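Local coordinates for protein circadian oscillation regulator (Nostoc sp., PDB 1R5Q) that probably stimulates autophosphorylation of the clock protein KaiC, as a key component of the cyanobacterial KaiABC circadian oscillator, at residues 9-21 with 35-48. Sequence-based numbering, arbitrary orientation.
Sequences ILLQQLKSDYRQI and KIDKFINAVFCANI
Phe39 drives its ring as a knob into a hollow of helix 9-21 walled by Leu14, Asp17, Tyr18 and Ile21. With CG anti to the backbone N (chi1 175°), beside the carbonyl carbon, the ring lies between Tyr18 and Val43 of its own helix. Tyr18 CD1 lies over one face near the rim, 3.8 Å from Phe39 CZ, the two rings oblique with planes at 48°; Val43 CG1 lies over the opposite face, also toward the rim. The edge slips in beside the backbone, Phe39 CE1 lying 3.5 Å from Leu14 O. Ile21 CD1 packs against the root of the knob, 3.6 Å from Phe39 CB, while its CG2 branch meets Ile36 CG1 at 3.9 Å. The two nearly antiparallel helices (153°) form one hairpin of the KaiA C-terminal four-helix bundle; helix 82-100 backs Tyr18 and Val43, and Tyr18 OH hydrogen-bonds His57 of helix 50-67. Cut back to an alanine, Phe39 would probably leave a gap between Leu14, Tyr18 and Ile21. Leu14 forks: CD2 rests 3.8 Å from Ala42 CB, CD1 4.1 Å from Val43 CG1. Beyond the Schellman motif at Asn47, Ile48 CD1 nears Leu10 CD2 (4.3 Å), which sits 3.6 Å from Ala46 CB.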
loop_
_atom_site.group_PDB
_atom_site.type_symbol
_atom_site.label_atom_id
_atom_site.label_comp_id
_atom_site.label_asym_id
_atom_site.label_seq_id
_atom_site.Cartn_x
_atom_site.Cartn_y
_atom_site.Cartn_z
ATOM N N ILE A 9 -11.903 3.111 -9.868
ATOM C CA ILE A 9 -12.741 2.573 -8.795
ATOM C C ILE A 9 -11.885 1.717 -7.850
ATOM O O ILE A 9 -11.919 1.893 -6.633
ATOM C CB ILE A 9 -13.918 1.718 -9.344
ATOM C CG1 ILE A 9 -14.957 2.638 -9.999
ATOM C CG2 ILE A 9 -14.578 0.923 -8.203
ATOM C CD1 ILE A 9 -16.233 1.928 -10.412
ATOM N N LEU A 10 -11.098 0.810 -8.418
ATOM C CA LEU A 10 -10.249 -0.054 -7.607
ATOM C C LEU A 10 -9.032 0.675 -7.051
ATOM O O LEU A 10 -8.681 0.496 -5.881
ATOM C CB LEU A 10 -9.790 -1.271 -8.411
ATOM C CG LEU A 10 -8.741 -2.130 -7.707
ATOM C CD1 LEU A 10 -9.288 -2.668 -6.380
ATOM C CD2 LEU A 10 -8.335 -3.268 -8.645
ATOM N N LEU A 11 -8.387 1.491 -7.880
ATOM C CA LEU A 11 -7.201 2.213 -7.431
ATOM C C LEU A 11 -7.482 3.129 -6.237
ATOM O O LEU A 11 -6.584 3.371 -5.417
ATOM C CB LEU A 11 -6.580 3.022 -8.577
ATOM C CG LEU A 11 -5.963 2.237 -9.752
ATOM C CD1 LEU A 11 -5.253 3.202 -10.723
ATOM C CD2 LEU A 11 -4.961 1.212 -9.221
ATOM N N GLN A 12 -8.710 3.647 -6.137
ATOM C CA GLN A 12 -9.065 4.516 -5.009
ATOM C C GLN A 12 -9.322 3.670 -3.767
ATOM O O GLN A 12 -8.978 4.069 -2.643
ATOM C CB GLN A 12 -10.298 5.382 -5.331
ATOM C CG GLN A 12 -9.971 6.628 -6.158
ATOM C CD GLN A 12 -8.837 7.465 -5.553
ATOM O OE1 GLN A 12 -7.795 7.690 -6.190
ATOM N NE2 GLN A 12 -9.034 7.927 -4.322
ATOM N N GLN A 13 -9.920 2.499 -3.963
ATOM C CA GLN A 13 -10.166 1.594 -2.846
ATOM C C GLN A 13 -8.803 1.132 -2.289
ATOM O O GLN A 13 -8.600 1.074 -1.074
ATOM C CB GLN A 13 -10.986 0.380 -3.301
ATOM C CG GLN A 13 -12.445 0.709 -3.675
ATOM C CD GLN A 13 -13.247 -0.503 -4.163
ATOM O OE1 GLN A 13 -14.461 -0.414 -4.366
ATOM N NE2 GLN A 13 -12.566 -1.635 -4.360
ATOM N N LEU A 14 -7.873 0.799 -3.187
ATOM C CA LEU A 14 -6.548 0.356 -2.766
ATOM C C LEU A 14 -5.824 1.454 -2.000
ATOM O O LEU A 14 -5.166 1.183 -1.003
ATOM C CB LEU A 14 -5.721 -0.079 -3.982
ATOM C CG LEU A 14 -6.241 -1.376 -4.597
ATOM C CD1 LEU A 14 -5.515 -1.656 -5.911
ATOM C CD2 LEU A 14 -6.054 -2.508 -3.607
ATOM N N LYS A 15 -5.931 2.690 -2.475
ATOM C CA LYS A 15 -5.308 3.809 -1.782
ATOM C C LYS A 15 -5.919 3.911 -0.368
ATOM O O LYS A 15 -5.209 4.084 0.631
ATOM C CB LYS A 15 -5.532 5.103 -2.573
ATOM C CG LYS A 15 -5.039 6.360 -1.882
ATOM C CD LYS A 15 -4.822 7.502 -2.877
ATOM C CE LYS A 15 -4.418 8.790 -2.164
ATOM N NZ LYS A 15 -4.049 9.874 -3.132
ATOM N N SER A 16 -7.239 3.785 -0.291
ATOM C CA SER A 16 -7.914 3.843 0.993
ATOM C C SER A 16 -7.389 2.742 1.912
ATOM O O SER A 16 -7.111 2.991 3.083
ATOM C CB SER A 16 -9.436 3.697 0.814
ATOM O OG SER A 16 -10.046 3.318 2.038
ATOM N N ASP A 17 -7.250 1.532 1.377
ATOM C CA ASP A 17 -6.768 0.394 2.163
ATOM C C ASP A 17 -5.333 0.598 2.666
ATOM O O ASP A 17 -5.013 0.254 3.816
ATOM C CB ASP A 17 -6.829 -0.885 1.322
ATOM C CG ASP A 17 -8.271 -1.304 0.968
ATOM O OD1 ASP A 17 -8.426 -2.156 0.077
ATOM O OD2 ASP A 17 -9.241 -0.800 1.580
ATOM N N TYR A 18 -4.489 1.149 1.793
ATOM C CA TYR A 18 -3.084 1.392 2.097
ATOM C C TYR A 18 -2.980 2.471 3.166
ATOM O O TYR A 18 -2.099 2.411 4.019
ATOM C CB TYR A 18 -2.320 1.843 0.842
ATOM C CG TYR A 18 -0.804 1.813 0.998
ATOM C CD1 TYR A 18 -0.112 0.601 1.006
ATOM C CD2 TYR A 18 -0.071 2.990 1.193
ATOM C CE1 TYR A 18 1.287 0.559 1.207
ATOM C CE2 TYR A 18 1.312 2.960 1.400
ATOM C CZ TYR A 18 1.983 1.732 1.401
ATOM O OH TYR A 18 3.340 1.685 1.576
ATOM N N ARG A 19 -3.876 3.456 3.111
ATOM C CA ARG A 19 -3.879 4.532 4.110
ATOM C C ARG A 19 -4.058 3.893 5.493
ATOM O O ARG A 19 -3.327 4.200 6.432
ATOM C CB ARG A 19 -5.024 5.526 3.848
ATOM C CG ARG A 19 -5.166 6.579 4.953
ATOM C CD ARG A 19 -6.390 7.471 4.769
ATOM N NE ARG A 19 -6.263 8.354 3.614
ATOM C CZ ARG A 19 -6.986 8.223 2.505
ATOM N NH1 ARG A 19 -7.887 7.243 2.415
ATOM N NH2 ARG A 19 -6.809 9.065 1.487
ATOM N N GLN A 20 -5.037 3.003 5.611
ATOM C CA GLN A 20 -5.284 2.320 6.876
ATOM C C GLN A 20 -4.081 1.458 7.323
ATOM O O GLN A 20 -3.845 1.299 8.524
ATOM C CB GLN A 20 -6.561 1.470 6.779
ATOM C CG GLN A 20 -7.880 2.295 6.723
ATOM C CD GLN A 20 -7.954 3.404 7.794
ATOM O OE1 GLN A 20 -7.693 3.167 8.982
ATOM N NE2 GLN A 20 -8.314 4.625 7.368
ATOM N N ILE A 21 -3.316 0.907 6.373
ATOM C CA ILE A 21 -2.134 0.109 6.738
ATOM C C ILE A 21 -1.076 1.060 7.308
ATOM O O ILE A 21 -0.463 0.788 8.350
ATOM C CB ILE A 21 -1.536 -0.650 5.499
ATOM C CG1 ILE A 21 -2.475 -1.790 5.092
ATOM C CG2 ILE A 21 -0.109 -1.200 5.832
ATOM C CD1 ILE A 21 -2.218 -2.354 3.685
ATOM N N LYS A 35 -4.769 -6.881 7.164
ATOM C CA LYS A 35 -4.954 -5.741 6.278
ATOM C C LYS A 35 -3.917 -5.811 5.163
ATOM O O LYS A 35 -4.224 -5.557 4.000
ATOM C CB LYS A 35 -4.771 -4.423 7.028
ATOM C CG LYS A 35 -5.910 -4.042 7.958
ATOM C CD LYS A 35 -5.618 -2.701 8.649
ATOM C CE LYS A 35 -6.719 -2.345 9.645
ATOM N NZ LYS A 35 -6.372 -1.157 10.467
ATOM N N ILE A 36 -2.690 -6.160 5.531
ATOM C CA ILE A 36 -1.597 -6.252 4.574
ATOM C C ILE A 36 -1.793 -7.437 3.642
ATOM O O ILE A 36 -1.587 -7.326 2.443
ATOM C CB ILE A 36 -0.222 -6.386 5.290
ATOM C CG1 ILE A 36 0.172 -5.041 5.921
ATOM C CG2 ILE A 36 0.854 -6.818 4.299
ATOM C CD1 ILE A 36 1.412 -5.122 6.790
ATOM N N ASP A 37 -2.197 -8.572 4.199
ATOM C CA ASP A 37 -2.400 -9.762 3.388
ATOM C C ASP A 37 -3.490 -9.526 2.348
ATOM O O ASP A 37 -3.359 -9.944 1.204
ATOM C CB ASP A 37 -2.749 -10.964 4.273
ATOM C CG ASP A 37 -1.521 -11.563 4.958
ATOM O OD1 ASP A 37 -0.430 -11.593 4.332
ATOM O OD2 ASP A 37 -1.647 -12.025 6.113
ATOM N N LYS A 38 -4.547 -8.826 2.742
ATOM C CA LYS A 38 -5.652 -8.538 1.829
ATOM C C LYS A 38 -5.266 -7.547 0.734
ATOM O O LYS A 38 -5.682 -7.700 -0.418
ATOM C CB LYS A 38 -6.856 -7.994 2.604
ATOM C CG LYS A 38 -7.555 -9.026 3.469
ATOM C CD LYS A 38 -8.837 -8.447 4.091
ATOM C CE LYS A 38 -9.811 -7.938 3.023
ATOM N NZ LYS A 38 -11.098 -7.426 3.613
ATOM N N PHE A 39 -4.495 -6.524 1.105
ATOM C CA PHE A 39 -4.024 -5.514 0.164
ATOM C C PHE A 39 -3.119 -6.202 -0.865
ATOM O O PHE A 39 -3.215 -5.952 -2.068
ATOM C CB PHE A 39 -3.222 -4.410 0.902
ATOM C CG PHE A 39 -2.591 -3.376 -0.026
ATOM C CD1 PHE A 39 -3.342 -2.319 -0.528
ATOM C CD2 PHE A 39 -1.260 -3.491 -0.427
ATOM C CE1 PHE A 39 -2.795 -1.407 -1.404
ATOM C CE2 PHE A 39 -0.695 -2.572 -1.316
ATOM C CZ PHE A 39 -1.459 -1.534 -1.805
ATOM N N ILE A 40 -2.234 -7.066 -0.384
ATOM C CA ILE A 40 -1.317 -7.768 -1.273
ATOM C C ILE A 40 -2.070 -8.642 -2.292
ATOM O O ILE A 40 -1.780 -8.618 -3.484
ATOM C CB ILE A 40 -0.336 -8.639 -0.460
ATOM C CG1 ILE A 40 0.567 -7.723 0.389
ATOM C CG2 ILE A 40 0.492 -9.527 -1.387
ATOM C CD1 ILE A 40 1.280 -6.603 -0.405
ATOM N N ASN A 41 -3.050 -9.393 -1.811
ATOM C CA ASN A 41 -3.810 -10.272 -2.692
ATOM C C ASN A 41 -4.562 -9.477 -3.768
ATOM O O ASN A 41 -4.686 -9.923 -4.911
ATOM C CB ASN A 41 -4.759 -11.126 -1.841
ATOM C CG ASN A 41 -5.440 -12.227 -2.642
ATOM O OD1 ASN A 41 -6.613 -12.112 -2.991
ATOM N ND2 ASN A 41 -4.705 -13.302 -2.931
ATOM N N ALA A 42 -5.030 -8.286 -3.420
ATOM C CA ALA A 42 -5.758 -7.460 -4.372
ATOM C C ALA A 42 -4.867 -6.878 -5.460
ATOM O O ALA A 42 -5.255 -6.887 -6.625
ATOM C CB ALA A 42 -6.505 -6.327 -3.644
ATOM N N VAL A 43 -3.689 -6.349 -5.100
ATOM C CA VAL A 43 -2.795 -5.769 -6.107
ATOM C C VAL A 43 -2.223 -6.894 -6.964
ATOM O O VAL A 43 -1.928 -6.702 -8.145
ATOM C CB VAL A 43 -1.619 -4.936 -5.469
ATOM C CG1 VAL A 43 -2.178 -3.771 -4.663
ATOM C CG2 VAL A 43 -0.787 -5.798 -4.568
ATOM N N PHE A 44 -2.077 -8.061 -6.340
ATOM C CA PHE A 44 -1.583 -9.282 -6.973
ATOM C C PHE A 44 -2.628 -9.725 -8.013
ATOM O O PHE A 44 -2.314 -9.916 -9.176
ATOM C CB PHE A 44 -1.432 -10.349 -5.897
ATOM C CG PHE A 44 -0.960 -11.691 -6.395
ATOM C CD1 PHE A 44 0.240 -11.820 -7.086
ATOM C CD2 PHE A 44 -1.686 -12.839 -6.098
ATOM C CE1 PHE A 44 0.715 -13.071 -7.470
ATOM C CE2 PHE A 44 -1.225 -14.093 -6.473
ATOM C CZ PHE A 44 -0.016 -14.212 -7.162
ATOM N N CYS A 45 -3.877 -9.873 -7.583
ATOM C CA CYS A 45 -4.942 -10.287 -8.507
ATOM C C CYS A 45 -5.244 -9.304 -9.642
ATOM O O CYS A 45 -5.625 -9.732 -10.729
ATOM C CB CYS A 45 -6.222 -10.553 -7.728
ATOM S SG CYS A 45 -6.055 -11.998 -6.731
ATOM N N ALA A 46 -5.081 -8.000 -9.405
ATOM C CA ALA A 46 -5.347 -7.000 -10.441
ATOM C C ALA A 46 -4.151 -6.642 -11.333
ATOM O O ALA A 46 -4.266 -5.767 -12.185
ATOM C CB ALA A 46 -5.925 -5.726 -9.815
ATOM N N ASN A 47 -3.011 -7.305 -11.123
ATOM C CA ASN A 47 -1.799 -7.093 -11.930
ATOM C C ASN A 47 -1.321 -5.654 -11.892
ATOM O O ASN A 47 -0.777 -5.139 -12.865
ATOM C CB ASN A 47 -2.058 -7.479 -13.393
ATOM C CG ASN A 47 -0.769 -7.740 -14.159
ATOM O OD1 ASN A 47 -0.682 -7.520 -15.372
ATOM N ND2 ASN A 47 0.228 -8.218 -13.452
ATOM N N ILE A 48 -1.531 -4.997 -10.765
ATOM C CA ILE A 48 -1.130 -3.608 -10.616
ATOM C C ILE A 48 0.393 -3.517 -10.561
ATOM O O ILE A 48 1.017 -4.237 -9.798
ATOM C CB ILE A 48 -1.738 -3.030 -9.333
ATOM C CG1 ILE A 48 -3.256 -2.892 -9.533
ATOM C CG2 ILE A 48 -1.077 -1.681 -8.999
ATOM C CD1 ILE A 48 -4.019 -3.023 -8.270
#